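Local structure of alpha-Amylase (Thermotoga maritima, 2B5D) at residues 224-229 with 391-397; 6-12 with 53-58. The protein is a glycoside hydrolase of family 57, built around an incomplete barrel of mainly parallel strands backed by helices and joined to a largely helical C-terminal part. Where two conformers were deposited one is given. Numbering follows the deposited sequence.

Interaction 1: 224-229 with 391-397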
ATOM      1  N   ARG A 224     -45.183  15.671 -15.072  1.00 43.07           N
ATOM      2  CA  ARG A 224     -45.091  16.374 -16.352  1.00 43.46           C
ATOM      3  C   ARG A 224     -43.760  17.171 -16.404  1.00 43.27           C
ATOM      4  O   ARG A 224     -43.345  17.748 -15.390  1.00 42.23           O
ATOM      5  CB  ARG A 224     -46.328  17.278 -16.510  1.00 43.73           C
ATOM      6  CG  ARG A 224     -47.495  16.483 -17.225  1.00 48.13           C
ATOM      7  CD  ARG A 224     -48.688  17.315 -17.474  1.00 59.85           C
ATOM      8  NE  ARG A 224     -48.799  17.932 -18.817  1.00 61.22           N
ATOM      9  CZ  ARG A 224     -49.179  17.277 -19.911  1.00 63.36           C
ATOM     10  NH1 ARG A 224     -49.420  15.969 -19.872  1.00 62.24           N
ATOM     11  NH2 ARG A 224     -49.282  17.925 -21.057  1.00 65.91           N
ATOM     12  N   PRO A 225     -43.128  17.246 -17.582  1.00 42.67           N
ATOM     13  CA  PRO A 225     -41.998  18.152 -17.740  1.00 43.78           C
ATOM     14  C   PRO A 225     -42.389  19.602 -17.438  1.00 43.84           C
ATOM     15  O   PRO A 225     -43.563  19.962 -17.437  1.00 44.11           O
ATOM     16  CB  PRO A 225     -41.667  18.045 -19.235  1.00 43.39           C
ATOM     17  CG  PRO A 225     -42.928  17.510 -19.860  1.00 44.50           C
ATOM     18  CD  PRO A 225     -43.424  16.541 -18.830  1.00 43.18           C
ATOM     19  N   ILE A 226     -41.411  20.421 -17.136  1.00 43.60           N
ATOM     20  CA  ILE A 226     -41.662  21.841 -17.035  1.00 44.95           C
ATOM     21  C   ILE A 226     -40.824  22.448 -18.132  1.00 44.53           C
ATOM     22  O   ILE A 226     -40.025  21.747 -18.743  1.00 44.72           O
ATOM     23  CB  ILE A 226     -41.227  22.417 -15.671  1.00 44.95           C
ATOM     24  CG1 ILE A 226     -39.691  22.326 -15.536  1.00 44.40           C
ATOM     25  CG2 ILE A 226     -42.090  21.812 -14.548  1.00 47.13           C
ATOM     26  CD1 ILE A 226     -39.122  23.050 -14.370  1.00 44.79           C
ATOM     27  N   MET A 227     -41.006  23.740 -18.376  1.00 44.16           N
ATOM     28  CA  MET A 227     -40.166  24.493 -19.341  1.00 43.48           C
ATOM     29  C   MET A 227     -39.503  25.570 -18.521  1.00 42.97           C
ATOM     30  O   MET A 227     -40.193  26.196 -17.713  1.00 41.81           O
ATOM     31  CB  MET A 227     -41.033  25.129 -20.395  1.00 43.73           C
ATOM     32  CG  MET A 227     -40.205  25.607 -21.614  1.00 44.32           C
ATOM     33  SD  MET A 227     -41.156  26.885 -22.499  0.65 44.54           S
ATOM     34  CE  MET A 227     -41.370  25.988 -24.036  0.65 43.70           C
ATOM     35  N   THR A 228     -38.173  25.706 -18.593  1.00 41.08           N
ATOM     36  CA  THR A 228     -37.540  26.867 -17.885  1.00 42.06           C
ATOM     37  C   THR A 228     -37.918  28.223 -18.520  1.00 40.18           C
ATOM     38  O   THR A 228     -38.289  28.257 -19.706  1.00 38.39           O
ATOM     39  CB  THR A 228     -36.043  26.790 -17.931  1.00 42.37           C
ATOM     40  OG1 THR A 228     -35.645  26.726 -19.320  1.00 43.44           O
ATOM     41  CG2 THR A 228     -35.612  25.528 -17.138  1.00 41.87           C
ATOM     42  N   PRO A 229     -37.829  29.325 -17.749  1.00 39.90           N
ATOM     43  CA  PRO A 229     -38.090  30.585 -18.487  1.00 41.83           C
ATOM     44  C   PRO A 229     -37.387  30.738 -19.857  1.00 42.88           C
ATOM     45  O   PRO A 229     -37.981  31.371 -20.738  1.00 44.30           O
ATOM     46  CB  PRO A 229     -37.639  31.696 -17.530  1.00 42.56           C
ATOM     47  CG  PRO A 229     -37.850  31.110 -16.118  1.00 41.28           C
ATOM     48  CD  PRO A 229     -37.573  29.550 -16.310  1.00 39.97           C
ATOM     49  N   GLU A 391     -50.060  21.822 -22.791  1.00 61.08           N
ATOM     50  CA  GLU A 391     -49.966  22.477 -21.510  1.00 60.47           C
ATOM     51  C   GLU A 391     -48.679  21.991 -20.887  1.00 59.13           C
ATOM     52  O   GLU A 391     -48.443  20.774 -20.793  1.00 60.28           O
ATOM     53  CB  GLU A 391     -51.167  22.183 -20.624  1.00 60.61           C
ATOM     54  CG  GLU A 391     -51.069  22.711 -19.167  1.00 62.59           C
ATOM     55  CD  GLU A 391     -52.176  22.094 -18.279  1.00 63.63           C
ATOM     56  OE1 GLU A 391     -52.926  21.257 -18.839  1.00 65.68           O
ATOM     57  OE2 GLU A 391     -52.298  22.444 -17.061  1.00 65.75           O
ATOM     58  N   VAL A 392     -47.809  22.940 -20.567  1.00 55.87           N
ATOM     59  CA  VAL A 392     -46.655  22.706 -19.747  1.00 53.19           C
ATOM     60  C   VAL A 392     -46.460  23.965 -18.974  1.00 51.14           C
ATOM     61  O   VAL A 392     -46.571  25.061 -19.523  1.00 51.92           O
ATOM     62  CB  VAL A 392     -45.377  22.291 -20.541  1.00 54.11           C
ATOM     63  CG1 VAL A 392     -45.553  22.466 -22.050  1.00 55.17           C
ATOM     64  CG2 VAL A 392     -44.113  22.976 -19.980  1.00 51.12           C
ATOM     65  N   GLN A 393     -46.218  23.804 -17.696  1.00 47.91           N
ATOM     66  CA  GLN A 393     -45.959  24.885 -16.773  1.00 46.95           C
ATOM     67  C   GLN A 393     -44.524  25.402 -16.930  1.00 47.50           C
ATOM     68  O   GLN A 393     -43.639  24.642 -17.360  1.00 47.02           O
ATOM     69  CB  GLN A 393     -46.148  24.339 -15.368  1.00 46.52           C
ATOM     70  CG  GLN A 393     -45.918  25.299 -14.256  1.00 48.03           C
ATOM     71  CD  GLN A 393     -46.357  24.748 -12.919  1.00 51.66           C
ATOM     72  OE1 GLN A 393     -46.936  25.465 -12.135  1.00 56.98           O
ATOM     73  NE2 GLN A 393     -46.133  23.453 -12.677  1.00 52.74           N
ATOM     74  N   ILE A 394     -44.296  26.662 -16.536  1.00 46.21           N
ATOM     75  CA  ILE A 394     -42.986  27.255 -16.588  1.00 46.12           C
ATOM     76  C   ILE A 394     -42.445  27.346 -15.175  1.00 45.97           C
ATOM     77  O   ILE A 394     -43.101  27.883 -14.275  1.00 46.45           O
ATOM     78  CB  ILE A 394     -42.998  28.688 -17.231  1.00 46.33           C
ATOM     79  CG1 ILE A 394     -43.422  28.616 -18.686  1.00 46.98           C
ATOM     80  CG2 ILE A 394     -41.607  29.296 -17.205  1.00 43.91           C
ATOM     81  CD1 ILE A 394     -43.604  29.972 -19.300  1.00 46.54           C
ATOM     82  N   ALA A 395     -41.230  26.862 -14.965  1.00 44.72           N
ATOM     83  CA  ALA A 395     -40.729  26.831 -13.595  1.00 44.50           C
ATOM     84  C   ALA A 395     -39.239  26.892 -13.628  1.00 42.71           C
ATOM     85  O   ALA A 395     -38.643  26.581 -14.617  1.00 41.00           O
ATOM     86  CB  ALA A 395     -41.233  25.526 -12.855  1.00 44.70           C
ATOM     87  N   THR A 396     -38.634  27.332 -12.545  1.00 43.87           N
ATOM     88  CA  THR A 396     -37.184  27.187 -12.479  1.00 45.14           C
ATOM     89  C   THR A 396     -36.728  26.097 -11.477  1.00 42.50           C
ATOM     90  O   THR A 396     -36.963  26.234 -10.290  1.00 40.50           O
ATOM     91  CB  THR A 396     -36.408  28.550 -12.333  1.00 44.94           C
ATOM     92  OG1 THR A 396     -36.209  28.861 -10.964  1.00 50.40           O
ATOM     93  CG2 THR A 396     -37.165  29.670 -12.938  1.00 46.75           C
ATOM     94  N   PRO A 397     -36.074  25.037 -11.979  1.00 42.51           N
ATOM     95  CA  PRO A 397     -35.564  23.928 -11.143  1.00 42.48           C
ATOM     96  C   PRO A 397     -34.566  24.366 -10.073  1.00 42.89           C
ATOM     97  O   PRO A 397     -33.799  25.319 -10.277  1.00 43.12           O
ATOM     98  CB  PRO A 397     -34.880  23.017 -12.151  1.00 42.91           C
ATOM     99  CG  PRO A 397     -35.456  23.368 -13.454  1.00 43.36           C
ATOM    100  CD  PRO A 397     -35.802  24.808 -13.406  1.00 41.92           C
TER
HETATM  101  O   HOH W   1     -47.659  20.050 -18.259  1.00 47.14           O
HETATM  102  O   HOH W   2     -45.950  20.982 -16.585  1.00 41.88           O
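Arg224, a long and flexible residue, opens the first segment by reaching across to a backbone carbonyl: its NH2 donates to Glu391 O at 3.0 Å, NE adds a weak bond to the same oxygen at 3.5 Å, and water 1 joins NE to it as well. Pro225 offers a carbonyl that water 2 links to Gln393 N. At Ile226 the contact turns apolar, CD1 lying 3.6 Å from Ala395 CB and 3.8 Å from Pro397 CG, with the small alanine admitting the branched chain. Met227 forms the one beta bridge, to Ile394: its N donates to Gln393 O and its O accepts from Ala395 N, both at 3.0 Å. Thr228 turns its CB away, and OG1 bonds to Val232 N. Pro229, without an amide hydrogen, packs CD 3.4 Å from Thr396 CG2. Strand 226-227 is thus flanked by its antiparallel partner 233-236 and by the loop after helix 382-388, which adds one bridge to the sheet, while helix 209-212 covers Ile226 and Pro397.

Interaction 2: 6-12 with 53-58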
ATOM      1  N   LEU A   6     -41.767   6.858 -19.923  1.00 49.92           N
ATOM      2  CA  LEU A   6     -40.477   7.252 -20.498  1.00 49.82           C
ATOM      3  C   LEU A   6     -39.303   6.529 -19.808  1.00 48.73           C
ATOM      4  O   LEU A   6     -38.893   6.879 -18.698  1.00 46.73           O
ATOM      5  CB  LEU A   6     -40.356   8.800 -20.626  1.00 48.64           C
ATOM      6  CG  LEU A   6     -39.087   9.662 -20.759  1.00 50.88           C
ATOM      7  CD1 LEU A   6     -37.971   9.148 -21.653  1.00 50.06           C
ATOM      8  CD2 LEU A   6     -39.449  11.141 -21.079  1.00 49.49           C
ATOM      9  N   ILE A   7     -38.814   5.482 -20.477  1.00 49.80           N
ATOM     10  CA  ILE A   7     -37.673   4.715 -19.967  1.00 50.55           C
ATOM     11  C   ILE A   7     -36.410   5.387 -20.451  1.00 50.14           C
ATOM     12  O   ILE A   7     -36.200   5.591 -21.640  1.00 50.18           O
ATOM     13  CB  ILE A   7     -37.670   3.181 -20.402  1.00 51.28           C
ATOM     14  CG1 ILE A   7     -38.865   2.397 -19.841  1.00 50.83           C
ATOM     15  CG2 ILE A   7     -36.362   2.491 -19.989  1.00 51.04           C
ATOM     16  CD1 ILE A   7     -39.240   2.749 -18.397  1.00 52.43           C
ATOM     17  N   PHE A   8     -35.537   5.699 -19.519  1.00 49.93           N
ATOM     18  CA  PHE A   8     -34.271   6.301 -19.911  1.00 48.97           C
ATOM     19  C   PHE A   8     -33.081   5.435 -19.449  1.00 48.04           C
ATOM     20  O   PHE A   8     -32.953   5.119 -18.262  1.00 48.00           O
ATOM     21  CB  PHE A   8     -34.171   7.760 -19.380  1.00 47.19           C
ATOM     22  CG  PHE A   8     -32.885   8.429 -19.767  1.00 46.43           C
ATOM     23  CD1 PHE A   8     -32.809   9.243 -20.916  1.00 42.84           C
ATOM     24  CD2 PHE A   8     -31.731   8.201 -19.029  1.00 42.56           C
ATOM     25  CE1 PHE A   8     -31.593   9.840 -21.320  1.00 43.02           C
ATOM     26  CE2 PHE A   8     -30.504   8.774 -19.428  1.00 44.31           C
ATOM     27  CZ  PHE A   8     -30.434   9.610 -20.554  1.00 43.77           C
ATOM     28  N   LEU A   9     -32.226   5.069 -20.395  1.00 48.20           N
ATOM     29  CA  LEU A   9     -30.955   4.406 -20.127  1.00 48.02           C
ATOM     30  C   LEU A   9     -29.767   5.324 -20.308  1.00 47.77           C
ATOM     31  O   LEU A   9     -29.532   5.870 -21.421  1.00 46.82           O
ATOM     32  CB  LEU A   9     -30.756   3.239 -21.105  1.00 49.65           C
ATOM     33  CG  LEU A   9     -31.772   2.094 -21.072  1.00 52.38           C
ATOM     34  CD1 LEU A   9     -31.340   0.961 -22.019  1.00 51.90           C
ATOM     35  CD2 LEU A   9     -32.024   1.597 -19.660  1.00 50.28           C
ATOM     36  N   HIS A  10     -28.990   5.444 -19.235  1.00 46.96           N
ATOM     37  CA  HIS A  10     -27.717   6.152 -19.259  1.00 47.17           C
ATOM     38  C   HIS A  10     -26.522   5.198 -19.567  1.00 47.51           C
ATOM     39  O   HIS A  10     -26.140   4.336 -18.726  1.00 46.97           O
ATOM     40  CB  HIS A  10     -27.489   6.852 -17.913  1.00 46.71           C
ATOM     41  CG  HIS A  10     -26.213   7.616 -17.842  1.00 46.52           C
ATOM     42  ND1 HIS A  10     -25.794   8.461 -18.854  1.00 47.65           N
ATOM     43  CD2 HIS A  10     -25.284   7.714 -16.860  1.00 47.54           C
ATOM     44  CE1 HIS A  10     -24.647   9.015 -18.508  1.00 47.67           C
ATOM     45  NE2 HIS A  10     -24.330   8.601 -17.290  1.00 48.23           N
ATOM     46  N   ALA A  11     -25.971   5.355 -20.771  1.00 46.88           N
ATOM     47  CA  ALA A  11     -24.837   4.566 -21.290  1.00 46.91           C
ATOM     48  C   ALA A  11     -23.557   5.398 -21.298  1.00 47.37           C
ATOM     49  O   ALA A  11     -23.330   6.284 -22.155  1.00 47.13           O
ATOM     50  CB  ALA A  11     -25.132   4.007 -22.704  1.00 44.33           C
ATOM     51  N   HIS A  12     -22.736   5.136 -20.297  1.00 48.19           N
ATOM     52  CA  HIS A  12     -21.494   5.854 -20.128  1.00 47.88           C
ATOM     53  C   HIS A  12     -20.361   4.934 -19.682  1.00 48.52           C
ATOM     54  O   HIS A  12     -20.573   4.048 -18.853  1.00 50.06           O
ATOM     55  CB  HIS A  12     -21.679   6.926 -19.055  1.00 46.90           C
ATOM     56  CG  HIS A  12     -20.420   7.672 -18.755  1.00 46.08           C
ATOM     57  ND1 HIS A  12     -19.794   7.628 -17.528  1.00 45.26           N
ATOM     58  CD2 HIS A  12     -19.638   8.446 -19.549  1.00 42.53           C
ATOM     59  CE1 HIS A  12     -18.706   8.382 -17.563  1.00 41.89           C
ATOM     60  NE2 HIS A  12     -18.597   8.899 -18.775  1.00 43.40           N
ATOM     61  N   LEU A  53     -37.730   4.374 -26.694  1.00 53.27           N
ATOM     62  CA  LEU A  53     -36.686   4.437 -25.669  1.00 52.27           C
ATOM     63  C   LEU A  53     -35.781   5.628 -25.906  1.00 51.91           C
ATOM     64  O   LEU A  53     -35.421   5.945 -27.049  1.00 51.85           O
ATOM     65  CB  LEU A  53     -35.873   3.123 -25.650  1.00 52.28           C
ATOM     66  CG  LEU A  53     -34.614   3.019 -24.786  1.00 51.82           C
ATOM     67  CD1 LEU A  53     -34.978   2.840 -23.340  1.00 48.55           C
ATOM     68  CD2 LEU A  53     -33.616   1.923 -25.279  1.00 50.99           C
ATOM     69  N   THR A  54     -35.455   6.296 -24.810  1.00 51.55           N
ATOM     70  CA  THR A  54     -34.479   7.358 -24.779  1.00 50.85           C
ATOM     71  C   THR A  54     -33.206   6.919 -24.059  1.00 51.16           C
ATOM     72  O   THR A  54     -33.255   6.259 -23.036  1.00 51.37           O
ATOM     73  CB  THR A  54     -35.066   8.608 -24.085  1.00 51.41           C
ATOM     74  OG1 THR A  54     -36.426   8.795 -24.525  1.00 52.91           O
ATOM     75  CG2 THR A  54     -34.249   9.851 -24.397  1.00 47.18           C
ATOM     76  N   MET A  55     -32.055   7.289 -24.598  1.00 50.95           N
ATOM     77  CA  MET A  55     -30.793   6.940 -23.960  1.00 51.69           C
ATOM     78  C   MET A  55     -29.737   8.009 -24.229  1.00 50.04           C
ATOM     79  O   MET A  55     -29.829   8.747 -25.169  1.00 50.15           O
ATOM     80  CB  MET A  55     -30.294   5.548 -24.419  1.00 50.59           C
ATOM     81  CG  MET A  55     -29.917   5.482 -25.867  1.00 52.25           C
ATOM     82  SD  MET A  55     -29.415   3.850 -26.451  1.00 55.73           S
ATOM     83  CE  MET A  55     -27.861   3.551 -25.575  1.00 55.32           C
ATOM     84  N   SER A  56     -28.770   8.090 -23.336  1.00 49.64           N
ATOM     85  CA  SER A  56     -27.538   8.828 -23.538  1.00 48.44           C
ATOM     86  C   SER A  56     -26.522   7.855 -24.085  1.00 48.52           C
ATOM     87  O   SER A  56     -26.538   6.656 -23.741  1.00 47.49           O
ATOM     88  CB  SER A  56     -27.030   9.354 -22.190  1.00 48.22           C
ATOM     89  OG  SER A  56     -26.624   8.270 -21.366  1.00 47.15           O
ATOM     90  N   ILE A  57     -25.668   8.356 -24.975  1.00 48.15           N
ATOM     91  CA  ILE A  57     -24.399   7.724 -25.274  1.00 46.85           C
ATOM     92  C   ILE A  57     -23.404   8.845 -25.106  1.00 47.73           C
ATOM     93  O   ILE A  57     -23.369   9.783 -25.928  1.00 47.37           O
ATOM     94  CB  ILE A  57     -24.358   7.114 -26.675  1.00 47.05           C
ATOM     95  CG1 ILE A  57     -25.576   6.193 -26.852  1.00 47.89           C
ATOM     96  CG2 ILE A  57     -23.034   6.334 -26.867  1.00 42.86           C
ATOM     97  CD1 ILE A  57     -25.642   5.478 -28.179  1.00 47.66           C
ATOM     98  N   THR A  58     -22.636   8.786 -24.010  1.00 47.01           N
ATOM     99  CA  THR A  58     -21.811   9.933 -23.624  1.00 46.52           C
ATOM    100  C   THR A  58     -20.681  10.104 -24.631  1.00 46.65           C
ATOM    101  O   THR A  58     -20.389   9.167 -25.402  1.00 47.03           O
ATOM    102  CB  THR A  58     -21.314   9.816 -22.206  1.00 46.10           C
ATOM    103  OG1 THR A  58     -20.365   8.740 -22.149  1.00 49.51           O
ATOM    104  CG2 THR A  58     -22.510   9.539 -21.267  1.00 43.34           C
TER
HETATM  105  O   HOH W   3     -38.171   6.930 -23.716  1.00 41.93           O
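Two neighbouring strands of the barrel lie side by side here, running in the same direction, their axes approaching to 4.7 Å at closest with directions 17° apart. Their backbones are stitched by Leu9 N to Thr54 O (3.1 Å), Ser56 N to Leu9 O (3.0 Å), a weak bond from Thr54 N to Ile7 O (3.3 Å) and, past the strand end, Thr58 N to Ala11 O (3.2 Å). On the face of Phe8, His10, Thr54 and Ser56, the flat Phe8 ring leans over the neighbouring strand and fills the shallow dip between the two smaller residues: CD1 is 3.8 Å from Thr54 CG2 and CZ 3.8 Å from Ser56 CB, with Met55 CA beneath one ring face. Serine also supplies a hydroxyl, whose OG is hydrogen-bonded to His10 ND1 at 2.7 Å. Ala11 N is shared between both oxygens of this serine, Ser56 O at 3.3 Å and Ser56 OG at 3.0 Å. Beyond it, Thr58 CG2 rests 3.5 Å from His10 CE1, while Thr58 itself takes the N-cap position of helix 59-66.

The face of Leu9, Ala11, Met55 and Ile57 is apolar; there the flexible Met55 brings CE to 4.0 Å from the small Ala11 CB. Leu53 CD1 fits the notch between Ile7 CG2 (3.6 Å) and Leu9 CG (4.0 Å). This is the pairing of a beta-alpha-beta unit: connecting helix 27-47 covers Leu9, Ala11 and Leu53, strands 343-349 and 137-142 continue the sheet, and Phe8 and His10 meet Trp182 on the inner side.

Overall arrangement
Although the two contacts bury similar areas, 569 and 581 Å², they sit at different depths. Interaction 2 is wholly buried, its centre about 7 Å from the centre of the chain; interaction 1 is partly exposed, its centre about 27 Å from it. Both reach the same sheet, their centres about 22 Å apart and nearest atoms about 7 Å apart, without touching. Interaction 2 joins two parallel strands through four successive bridges, with close-fitting apolar and aromatic side chains and a serine hydroxyl bonded to a histidine. Interaction 1 fastens a later loop to short strand 226-227, which pairs antiparallel with 233-236, by a single bridge; there two backbone bonds are joined by an arginine-to-carbonyl bond, two bridging waters and proline packing.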